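PDB 2QIP: NYN domain-containing protein from Vibrio parahaemolyticus, which is of unknown function but, as an NYN-domain protein of the PIN clan, possibly acts as an RNA nuclease. Local coordinates for residues K9-Q19 and E45-I56; K134-P142 and A153-F163. All coordinates share one frame; numbering follows the deposited sequence. Where two conformers were deposited one is given.

Contact 1. Residues K9-Q19 and E45-I56; sequences KEKIAILVDVQ and EKEVVSAKAYAI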
loop_
_atom_site.group_PDB
_atom_site.type_symbol
_atom_site.label_atom_id
_atom_site.label_comp_id
_atom_site.label_asym_id
_atom_site.label_seq_id
_atom_site.Cartn_x
_atom_site.Cartn_y
_atom_site.Cartn_z
ATOM N N LYS A 9 -11.560 3.811 -28.119
ATOM C CA LYS A 9 -11.735 2.538 -27.393
ATOM C C LYS A 9 -11.557 2.832 -25.902
ATOM O O LYS A 9 -10.842 3.770 -25.556
ATOM C CB LYS A 9 -10.664 1.526 -27.797
ATOM C CG LYS A 9 -10.600 1.151 -29.282
ATOM C CD LYS A 9 -9.901 -0.185 -29.389
ATOM C CE LYS A 9 -8.765 -0.159 -30.382
ATOM N NZ LYS A 9 -7.595 -0.908 -29.852
ATOM N N GLU A 10 -12.181 2.027 -25.037
ATOM C CA GLU A 10 -11.975 2.187 -23.591
ATOM C C GLU A 10 -10.484 2.057 -23.291
ATOM O O GLU A 10 -9.839 1.090 -23.708
ATOM C CB GLU A 10 -12.754 1.134 -22.797
ATOM C CG GLU A 10 -12.709 1.376 -21.297
ATOM C CD GLU A 10 -13.352 0.273 -20.463
ATOM O OE1 GLU A 10 -13.226 -0.908 -20.823
ATOM O OE2 GLU A 10 -13.976 0.592 -19.427
ATOM N N LYS A 11 -9.943 3.037 -22.574
ATOM C CA LYS A 11 -8.538 3.013 -22.171
ATOM C C LYS A 11 -8.418 2.250 -20.855
ATOM O O LYS A 11 -9.146 2.542 -19.906
ATOM C CB LYS A 11 -8.034 4.445 -21.977
ATOM C CG LYS A 11 -7.731 5.177 -23.296
ATOM C CD LYS A 11 -7.286 6.634 -23.021
ATOM C CE LYS A 11 -6.802 7.297 -24.299
ATOM N NZ LYS A 11 -6.373 8.713 -24.067
ATOM N N ILE A 12 -7.493 1.293 -20.790
ATOM C CA ILE A 12 -7.320 0.479 -19.592
ATOM C C ILE A 12 -5.877 0.481 -19.102
ATOM O O ILE A 12 -4.923 0.648 -19.872
ATOM C CB ILE A 12 -7.788 -0.982 -19.794
ATOM C CG1 ILE A 12 -6.899 -1.734 -20.791
ATOM C CG2 ILE A 12 -9.262 -1.001 -20.198
ATOM C CD1 ILE A 12 -7.231 -3.228 -20.899
ATOM N N ALA A 13 -5.747 0.309 -17.788
ATOM C CA ALA A 13 -4.463 -0.025 -17.169
ATOM C C ALA A 13 -4.635 -1.358 -16.485
ATOM O O ALA A 13 -5.643 -1.557 -15.812
ATOM C CB ALA A 13 -4.083 1.011 -16.136
ATOM N N ILE A 14 -3.643 -2.235 -16.622
ATOM C CA ILE A 14 -3.700 -3.538 -15.959
ATOM C C ILE A 14 -2.576 -3.590 -14.927
ATOM O O ILE A 14 -1.445 -3.213 -15.236
ATOM C CB ILE A 14 -3.525 -4.696 -16.973
ATOM C CG1 ILE A 14 -4.612 -4.664 -18.051
ATOM C CG2 ILE A 14 -3.545 -6.047 -16.222
ATOM C CD1 ILE A 14 -4.350 -5.589 -19.212
ATOM N N LEU A 15 -2.902 -4.049 -13.715
ATOM C CA LEU A 15 -1.899 -4.286 -12.668
ATOM C C LEU A 15 -2.124 -5.693 -12.138
ATOM O O LEU A 15 -3.211 -5.991 -11.626
ATOM C CB LEU A 15 -2.024 -3.294 -11.513
ATOM C CG LEU A 15 -1.707 -1.826 -11.841
ATOM C CD1 LEU A 15 -2.945 -1.077 -12.370
ATOM C CD2 LEU A 15 -1.152 -1.148 -10.592
ATOM N N VAL A 16 -1.112 -6.549 -12.292
ATOM C CA VAL A 16 -1.192 -7.931 -11.801
ATOM C C VAL A 16 -0.335 -8.157 -10.564
ATOM O O VAL A 16 0.866 -7.924 -10.585
ATOM C CB VAL A 16 -0.776 -8.953 -12.886
ATOM C CG1 VAL A 16 -1.021 -10.369 -12.369
ATOM C CG2 VAL A 16 -1.561 -8.723 -14.179
ATOM N N ASP A 17 -0.983 -8.628 -9.504
ATOM C CA ASP A 17 -0.297 -8.999 -8.271
ATOM C C ASP A 17 0.130 -10.465 -8.502
ATOM O O ASP A 17 -0.619 -11.402 -8.161
ATOM C CB ASP A 17 -1.329 -8.851 -7.149
ATOM C CG ASP A 17 -0.788 -9.091 -5.755
ATOM O OD1 ASP A 17 0.381 -9.463 -5.556
ATOM O OD2 ASP A 17 -1.606 -8.895 -4.822
ATOM N N VAL A 18 1.304 -10.663 -9.123
ATOM C CA VAL A 18 1.716 -11.998 -9.571
ATOM C C VAL A 18 1.783 -12.985 -8.412
ATOM O O VAL A 18 1.358 -14.124 -8.567
ATOM C CB VAL A 18 3.080 -11.929 -10.328
ATOM C CG1 VAL A 18 3.665 -13.323 -10.583
ATOM C CG2 VAL A 18 2.928 -11.144 -11.647
ATOM N N GLN A 19 2.268 -12.543 -7.253
ATOM C CA GLN A 19 2.361 -13.463 -6.097
ATOM C C GLN A 19 0.966 -13.923 -5.639
ATOM O O GLN A 19 0.757 -15.105 -5.346
ATOM C CB GLN A 19 3.108 -12.807 -4.929
ATOM C CG GLN A 19 4.601 -12.607 -5.177
ATOM C CD GLN A 19 5.383 -13.925 -5.250
ATOM O OE1 GLN A 19 5.625 -14.456 -6.338
ATOM N NE2 GLN A 19 5.781 -14.453 -4.086
ATOM N N GLU A 45 -10.778 -5.129 -27.729
ATOM C CA GLU A 45 -11.398 -3.828 -28.033
ATOM C C GLU A 45 -10.971 -2.717 -27.074
ATOM O O GLU A 45 -11.680 -1.713 -26.926
ATOM C CB GLU A 45 -12.933 -3.929 -28.066
ATOM C CG GLU A 45 -13.463 -4.980 -29.037
ATOM C CD GLU A 45 -14.982 -5.133 -29.030
ATOM O OE1 GLU A 45 -15.650 -4.787 -28.030
ATOM O OE2 GLU A 45 -15.509 -5.630 -30.042
ATOM N N LYS A 46 -9.829 -2.890 -26.417
ATOM C CA LYS A 46 -9.359 -1.900 -25.443
ATOM C C LYS A 46 -8.071 -1.272 -25.914
ATOM O O LYS A 46 -7.298 -1.897 -26.644
ATOM C CB LYS A 46 -9.144 -2.552 -24.070
ATOM C CG LYS A 46 -10.326 -3.336 -23.553
ATOM C CD LYS A 46 -11.555 -2.427 -23.349
ATOM C CE LYS A 46 -12.803 -3.270 -23.130
ATOM N NZ LYS A 46 -14.011 -2.398 -23.061
ATOM N N GLU A 47 -7.860 -0.016 -25.497
ATOM C CA GLU A 47 -6.564 0.625 -25.655
ATOM C C GLU A 47 -5.770 0.409 -24.371
ATOM O O GLU A 47 -6.143 0.895 -23.295
ATOM C CB GLU A 47 -6.708 2.121 -25.951
ATOM C CG GLU A 47 -5.338 2.806 -26.053
ATOM C CD GLU A 47 -5.410 4.300 -26.291
ATOM O OE1 GLU A 47 -6.504 4.810 -26.593
ATOM O OE2 GLU A 47 -4.350 4.957 -26.158
ATOM N N VAL A 48 -4.682 -0.338 -24.480
ATOM C CA VAL A 48 -3.900 -0.673 -23.302
ATOM C C VAL A 48 -2.903 0.459 -23.077
ATOM O O VAL A 48 -1.903 0.585 -23.793
ATOM C CB VAL A 48 -3.174 -2.024 -23.443
ATOM C CG1 VAL A 48 -2.391 -2.319 -22.185
ATOM C CG2 VAL A 48 -4.175 -3.113 -23.756
ATOM N N VAL A 49 -3.208 1.307 -22.104
ATOM C CA VAL A 49 -2.328 2.432 -21.793
ATOM C C VAL A 49 -1.122 1.969 -20.991
ATOM O O VAL A 49 -0.025 2.490 -21.138
ATOM C CB VAL A 49 -3.118 3.532 -21.060
ATOM C CG1 VAL A 49 -2.196 4.645 -20.553
ATOM C CG2 VAL A 49 -4.224 4.091 -21.973
ATOM N N SER A 50 -1.343 0.991 -20.121
ATOM C CA SER A 50 -0.302 0.495 -19.238
ATOM C C SER A 50 -0.655 -0.918 -18.838
ATOM O O SER A 50 -1.837 -1.225 -18.624
ATOM C CB SER A 50 -0.223 1.382 -17.981
ATOM O OG SER A 50 0.758 0.923 -17.068
ATOM N N ALA A 51 0.355 -1.776 -18.735
ATOM C CA ALA A 51 0.142 -3.137 -18.261
ATOM C C ALA A 51 1.386 -3.578 -17.524
ATOM O O ALA A 51 2.467 -3.722 -18.120
ATOM C CB ALA A 51 -0.189 -4.087 -19.406
ATOM N N LYS A 52 1.232 -3.783 -16.221
ATOM C CA LYS A 52 2.363 -4.112 -15.367
ATOM C C LYS A 52 2.075 -5.347 -14.539
ATOM O O LYS A 52 0.966 -5.519 -14.028
ATOM C CB LYS A 52 2.709 -2.908 -14.472
ATOM C CG LYS A 52 3.411 -1.820 -15.241
ATOM C CD LYS A 52 3.754 -0.604 -14.405
ATOM C CE LYS A 52 4.491 0.397 -15.314
ATOM N NZ LYS A 52 4.793 1.706 -14.648
ATOM N N ALA A 53 3.082 -6.213 -14.437
ATOM C CA ALA A 53 3.012 -7.444 -13.660
ATOM C C ALA A 53 4.023 -7.318 -12.538
ATOM O O ALA A 53 5.225 -7.183 -12.792
ATOM C CB ALA A 53 3.322 -8.671 -14.544
ATOM N N TYR A 54 3.535 -7.335 -11.298
ATOM C CA TYR A 54 4.364 -7.063 -10.121
ATOM C C TYR A 54 4.821 -8.390 -9.539
ATOM O O TYR A 54 4.024 -9.153 -8.964
ATOM C CB TYR A 54 3.532 -6.260 -9.106
ATOM C CG TYR A 54 3.188 -4.899 -9.667
ATOM C CD1 TYR A 54 3.978 -3.800 -9.367
ATOM C CD2 TYR A 54 2.095 -4.717 -10.523
ATOM C CE1 TYR A 54 3.708 -2.542 -9.893
ATOM C CE2 TYR A 54 1.815 -3.451 -11.069
ATOM C CZ TYR A 54 2.619 -2.364 -10.730
ATOM O OH TYR A 54 2.366 -1.101 -11.270
ATOM N N ALA A 55 6.113 -8.663 -9.685
ATOM C CA ALA A 55 6.671 -9.990 -9.388
ATOM C C ALA A 55 7.895 -9.864 -8.491
ATOM O O ALA A 55 8.325 -8.752 -8.140
ATOM C CB ALA A 55 7.037 -10.688 -10.708
ATOM N N ILE A 56 8.472 -11.017 -8.144
ATOM C CA ILE A 56 9.652 -11.075 -7.284
ATOM C C ILE A 56 10.863 -11.461 -8.129
ATOM O O ILE A 56 10.815 -12.423 -8.896
ATOM C CB ILE A 56 9.438 -12.088 -6.128
ATOM C CG1 ILE A 56 8.162 -11.726 -5.340
ATOM C CG2 ILE A 56 10.666 -12.162 -5.205
ATOM C CD1 ILE A 56 8.164 -10.310 -4.699
HETATM O O HOH W 1 -13.720 -0.551 -25.771
HETATM O O HOH W 2 -0.642 -0.437 -15.240
HETATM O O HOH W 3 3.014 -9.809 -6.454
HETATM O O HOH W 4 6.701 -13.270 -8.549
#
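Tyr54 O is gripped by two donors, Val18 N at 3.1 Å and a water. That water also donates to Asp17 OD1 and accepts from Gln19 N, so it bridges the end of strand 10-17, the first turn of helix 18-29 and the neighbouring strand. At the N-cap position, Asp17 has CG anti to the backbone N (chi1 -176°), which sets OD1 against the water and OD2 against Ser116 OG. Behind this point strands 10-17 and 46-55 pair in parallel, their axes 5° apart along 50-55, as neighbours in the parallel sheet of the PIN-like NYN domain, with helices 18-29 and 35-42 between them in sequence. Tyr54 N meets Val16 O at 2.8 Å, and the same carbonyl oxygen lies in plane at the ring edge of Tyr54. Leu15 CD2 reaches Tyr54 CE2 at 3.8 Å, while the phenol oxygen bonds to Asp101. Between Ile12 and Ala13 the register slips by one residue, a beta bulge in which Val49 N donates to Ile12 O and Ser50 N, the next amide, is buried without a partner. At the other end Lys46, bent at chi2 (-62°), folds over Glu10, and its NZ meets Glu10 OE1 at 2.8 Å from above the carboxylate plane; OE2 pairs with Arg111. Glu10 is thus held between two cations, which would be expected to favour its charged form.

Contact 2. Residues K134-P142 and A153-F163; sequences KKVTVYGVP and ADNFVAIDDDF. With EDO (1,2-ethanediol), chain C.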
loop_
_atom_site.group_PDB
_atom_site.type_symbol
_atom_site.label_atom_id
_atom_site.label_comp_id
_atom_site.label_asym_id
_atom_site.label_seq_id
_atom_site.Cartn_x
_atom_site.Cartn_y
_atom_site.Cartn_z
ATOM N N LYS A 134 -13.099 6.740 -12.075
ATOM C CA LYS A 134 -12.866 5.735 -13.107
ATOM C C LYS A 134 -13.444 4.391 -12.662
ATOM O O LYS A 134 -13.772 4.211 -11.483
ATOM C CB LYS A 134 -11.364 5.641 -13.441
ATOM C CG LYS A 134 -10.713 6.987 -13.819
ATOM C CD LYS A 134 -11.453 7.793 -14.882
ATOM C CE LYS A 134 -10.770 9.146 -15.176
ATOM N NZ LYS A 134 -9.481 9.000 -15.908
ATOM N N LYS A 135 -13.600 3.482 -13.629
ATOM C CA LYS A 135 -14.108 2.140 -13.328
ATOM C C LYS A 135 -12.970 1.258 -12.861
ATOM O O LYS A 135 -11.808 1.466 -13.257
ATOM C CB LYS A 135 -14.732 1.503 -14.574
ATOM C CG LYS A 135 -15.902 2.283 -15.156
ATOM C CD LYS A 135 -17.147 2.115 -14.340
ATOM C CE LYS A 135 -18.331 2.833 -15.005
ATOM N NZ LYS A 135 -19.533 2.714 -14.144
ATOM N N VAL A 136 -13.306 0.270 -12.040
ATOM C CA VAL A 136 -12.342 -0.725 -11.611
ATOM C C VAL A 136 -12.935 -2.108 -11.793
ATOM O O VAL A 136 -14.058 -2.396 -11.300
ATOM C CB VAL A 136 -11.910 -0.513 -10.136
ATOM C CG1 VAL A 136 -10.835 -1.531 -9.742
ATOM C CG2 VAL A 136 -11.386 0.937 -9.939
ATOM N N THR A 137 -12.200 -2.950 -12.519
ATOM C CA THR A 137 -12.511 -4.387 -12.584
ATOM C C THR A 137 -11.472 -5.143 -11.771
ATOM O O THR A 137 -10.273 -4.868 -11.896
ATOM C CB THR A 137 -12.467 -4.910 -14.034
ATOM O OG1 THR A 137 -13.456 -4.229 -14.817
ATOM C CG2 THR A 137 -12.676 -6.439 -14.111
ATOM N N VAL A 138 -11.932 -6.094 -10.957
ATOM C CA VAL A 138 -11.061 -6.999 -10.216
ATOM C C VAL A 138 -11.180 -8.384 -10.805
ATOM O O VAL A 138 -12.300 -8.843 -11.038
ATOM C CB VAL A 138 -11.423 -7.017 -8.711
ATOM C CG1 VAL A 138 -10.707 -8.158 -7.968
ATOM C CG2 VAL A 138 -11.085 -5.664 -8.070
ATOM N N TYR A 139 -10.031 -9.019 -11.061
ATOM C CA TYR A 139 -9.981 -10.453 -11.366
ATOM C C TYR A 139 -9.397 -11.126 -10.136
ATOM O O TYR A 139 -8.329 -10.709 -9.661
ATOM C CB TYR A 139 -9.047 -10.743 -12.549
ATOM C CG TYR A 139 -9.606 -10.441 -13.913
ATOM C CD1 TYR A 139 -9.828 -11.475 -14.839
ATOM C CD2 TYR A 139 -9.871 -9.125 -14.316
ATOM C CE1 TYR A 139 -10.308 -11.216 -16.115
ATOM C CE2 TYR A 139 -10.363 -8.860 -15.581
ATOM C CZ TYR A 139 -10.596 -9.910 -16.479
ATOM O OH TYR A 139 -11.089 -9.638 -17.737
ATOM N N GLY A 140 -10.074 -12.163 -9.642
ATOM C CA GLY A 140 -9.590 -12.866 -8.459
ATOM C C GLY A 140 -10.144 -14.272 -8.399
ATOM O O GLY A 140 -11.194 -14.543 -8.976
ATOM N N VAL A 141 -9.437 -15.165 -7.698
ATOM C CA VAL A 141 -9.931 -16.526 -7.453
ATOM C C VAL A 141 -11.088 -16.387 -6.444
ATOM O O VAL A 141 -10.853 -15.958 -5.320
ATOM C CB VAL A 141 -8.814 -17.395 -6.872
ATOM C CG1 VAL A 141 -9.370 -18.739 -6.419
ATOM C CG2 VAL A 141 -7.730 -17.588 -7.918
ATOM N N PRO A 142 -12.338 -16.695 -6.861
ATOM C CA PRO A 142 -13.474 -16.351 -5.977
ATOM C C PRO A 142 -13.374 -16.873 -4.547
ATOM O O PRO A 142 -13.637 -16.110 -3.608
ATOM C CB PRO A 142 -14.683 -16.933 -6.703
ATOM C CG PRO A 142 -14.284 -16.916 -8.127
ATOM C CD PRO A 142 -12.805 -17.286 -8.129
ATOM N N ALA A 153 -15.531 -3.207 -6.303
ATOM C CA ALA A 153 -15.234 -3.133 -7.728
ATOM C C ALA A 153 -16.489 -2.838 -8.534
ATOM O O ALA A 153 -17.592 -3.255 -8.154
ATOM C CB ALA A 153 -14.639 -4.465 -8.189
ATOM N N ASP A 154 -16.331 -2.126 -9.644
ATOM C CA ASP A 154 -17.426 -1.984 -10.584
ATOM C C ASP A 154 -17.821 -3.307 -11.232
ATOM O O ASP A 154 -19.001 -3.553 -11.468
ATOM C CB ASP A 154 -17.101 -0.912 -11.618
ATOM C CG ASP A 154 -16.914 0.430 -10.967
ATOM O OD1 ASP A 154 -17.934 1.055 -10.596
ATOM O OD2 ASP A 154 -15.759 0.829 -10.761
ATOM N N ASN A 155 -16.831 -4.143 -11.533
ATOM C CA ASN A 155 -17.051 -5.467 -12.117
ATOM C C ASN A 155 -16.057 -6.407 -11.498
ATOM O O ASN A 155 -14.934 -6.021 -11.190
ATOM C CB ASN A 155 -16.812 -5.422 -13.638
ATOM C CG ASN A 155 -17.828 -4.554 -14.359
ATOM O OD1 ASN A 155 -18.861 -5.059 -14.866
ATOM N ND2 ASN A 155 -17.570 -3.248 -14.401
ATOM N N PHE A 156 -16.475 -7.659 -11.349
ATOM C CA PHE A 156 -15.613 -8.712 -10.842
ATOM C C PHE A 156 -15.615 -9.864 -11.838
ATOM O O PHE A 156 -16.682 -10.286 -12.302
ATOM C CB PHE A 156 -16.073 -9.218 -9.468
ATOM C CG PHE A 156 -15.302 -10.430 -8.982
ATOM C CD1 PHE A 156 -13.968 -10.311 -8.604
ATOM C CD2 PHE A 156 -15.901 -11.690 -8.924
ATOM C CE1 PHE A 156 -13.246 -11.416 -8.176
ATOM C CE2 PHE A 156 -15.160 -12.818 -8.500
ATOM C CZ PHE A 156 -13.845 -12.669 -8.112
ATOM N N VAL A 157 -14.429 -10.361 -12.174
ATOM C CA VAL A 157 -14.321 -11.507 -13.070
ATOM C C VAL A 157 -13.583 -12.622 -12.333
ATOM O O VAL A 157 -12.475 -12.414 -11.802
ATOM C CB VAL A 157 -13.565 -11.156 -14.370
ATOM C CG1 VAL A 157 -13.423 -12.418 -15.262
ATOM C CG2 VAL A 157 -14.262 -10.017 -15.135
ATOM N N ALA A 158 -14.198 -13.802 -12.293
ATOM C CA ALA A 158 -13.594 -14.930 -11.592
ATOM C C ALA A 158 -12.357 -15.461 -12.286
ATOM O O ALA A 158 -12.380 -15.687 -13.487
ATOM C CB ALA A 158 -14.593 -16.046 -11.500
ATOM N N ILE A 159 -11.279 -15.680 -11.525
ATOM C CA ILE A 159 -10.160 -16.490 -12.025
ATOM C C ILE A 159 -10.551 -17.922 -11.706
ATOM O O ILE A 159 -10.524 -18.336 -10.560
ATOM C CB ILE A 159 -8.827 -16.130 -11.367
ATOM C CG1 ILE A 159 -8.449 -14.678 -11.703
ATOM C CG2 ILE A 159 -7.696 -17.118 -11.803
ATOM C CD1 ILE A 159 -7.171 -14.215 -10.991
ATOM N N ASP A 160 -10.966 -18.632 -12.744
ATOM C CA ASP A 160 -11.390 -20.021 -12.639
ATOM C C ASP A 160 -10.847 -20.749 -13.847
ATOM O O ASP A 160 -9.901 -20.268 -14.478
ATOM C CB ASP A 160 -12.926 -20.121 -12.542
ATOM C CG ASP A 160 -13.659 -19.553 -13.756
ATOM O OD1 ASP A 160 -13.034 -19.276 -14.816
ATOM O OD2 ASP A 160 -14.898 -19.374 -13.630
ATOM N N ASP A 161 -11.443 -21.884 -14.197
ATOM C CA ASP A 161 -10.876 -22.706 -15.246
ATOM C C ASP A 161 -10.717 -21.991 -16.594
ATOM O O ASP A 161 -9.842 -22.342 -17.383
ATOM C CB ASP A 161 -11.678 -24.001 -15.393
ATOM C CG ASP A 161 -11.036 -24.971 -16.347
ATOM O OD1 ASP A 161 -9.972 -25.540 -16.000
ATOM O OD2 ASP A 161 -11.592 -25.149 -17.447
ATOM N N ASP A 162 -11.532 -20.958 -16.836
ATOM C CA ASP A 162 -11.456 -20.177 -18.076
ATOM C C ASP A 162 -10.120 -19.423 -18.234
ATOM O O ASP A 162 -9.801 -18.926 -19.326
ATOM C CB ASP A 162 -12.620 -19.182 -18.149
ATOM C CG ASP A 162 -13.981 -19.860 -18.315
ATOM O OD1 ASP A 162 -14.034 -21.044 -18.735
ATOM O OD2 ASP A 162 -14.989 -19.191 -18.033
ATOM N N PHE A 163 -9.380 -19.309 -17.132
ATOM C CA PHE A 163 -8.095 -18.609 -17.127
ATOM C C PHE A 163 -6.961 -19.449 -16.556
ATOM O O PHE A 163 -5.956 -18.899 -16.139
ATOM C CB PHE A 163 -8.190 -17.273 -16.358
ATOM C CG PHE A 163 -9.075 -16.256 -17.030
ATOM C CD1 PHE A 163 -8.674 -15.625 -18.216
ATOM C CD2 PHE A 163 -10.336 -15.958 -16.513
ATOM C CE1 PHE A 163 -9.513 -14.696 -18.842
ATOM C CE2 PHE A 163 -11.171 -15.029 -17.134
ATOM C CZ PHE A 163 -10.771 -14.418 -18.308
HETATM C C1 EDO C . -9.226 8.676 -19.664
HETATM O O1 EDO C . -10.306 8.563 -18.733
HETATM C C2 EDO C . -9.487 9.872 -20.574
HETATM O O2 EDO C . -8.264 10.130 -21.258
HETATM O O HOH W 5 -20.167 0.726 -12.086
#
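Val157 sits over one face of the Tyr139 ring where strands 135-140 and 155-158 pair in a parallel beta-alpha-beta unit, with helix 147-152 making the crossover. Val157 CB stands 3.7 Å from the centroid of the Tyr139 ring and 12° off its normal, a CH-pi contact over the face; CG1 comes still closer to CE1. The tyrosine also turns an edge to the face of Phe163 in a T-shaped stack, with centroids 5.7 Å apart and planes at 75°. A further edge-to-face partner, Phe38, continues this aromatic cluster into helix 35-42.

Packing is also close on the other face of the sheet. A chi1 of 173° swings the Phe156 ring back across the neighbouring strand: CD1 lies 3.3 Å from Val138 O and CZ 3.4 Å from Gly140 O. With no side chain on Gly140, Phe156 CE1 lies close to its backbone N. Ile159 N still completes the Gly140-Ala158 bridge, though it meets Gly140 O from above the carbonyl plane.

The start of the pair is looser and wetter. Asn155 N reaches Val136 O at 3.3 Å. Further along, Val157 N is closer to Val138 O, at 2.9 Å. Asp154 takes over part of the pairing with its side chain: OD2 receives Val136 N on its anti side and is shared with Gln129. The carboxylate and Lys135 do not form a direct salt bridge; instead one water accepts from Lys135 NZ at 2.9 Å and donates to Asp154 OD1 at 2.7 Å.

From the N terminus, strand 10-17 leads into helices 18-29 and 35-42, and contact 1 closes this loop when strand 46-55 returns beside it. The chain then builds strand 76-79, helix 95-105, strand 111-115 and helix 122-132 before contact 2 closes a shorter loop through helix 147-152. The contacts follow in series, neither nested nor crossed. Both belong to one parallel sheet, ordered 76-79, 46-55, 10-17, 111-115, 135-140, 155-158, so contact 1 joins inner strands and contact 2 adds a strand outermost within this chain. Strand 111-115 bonds to both, and their centres lie about 13 Å apart. Helix 18-29 also packs on Val141 and Ile159 of contact 2.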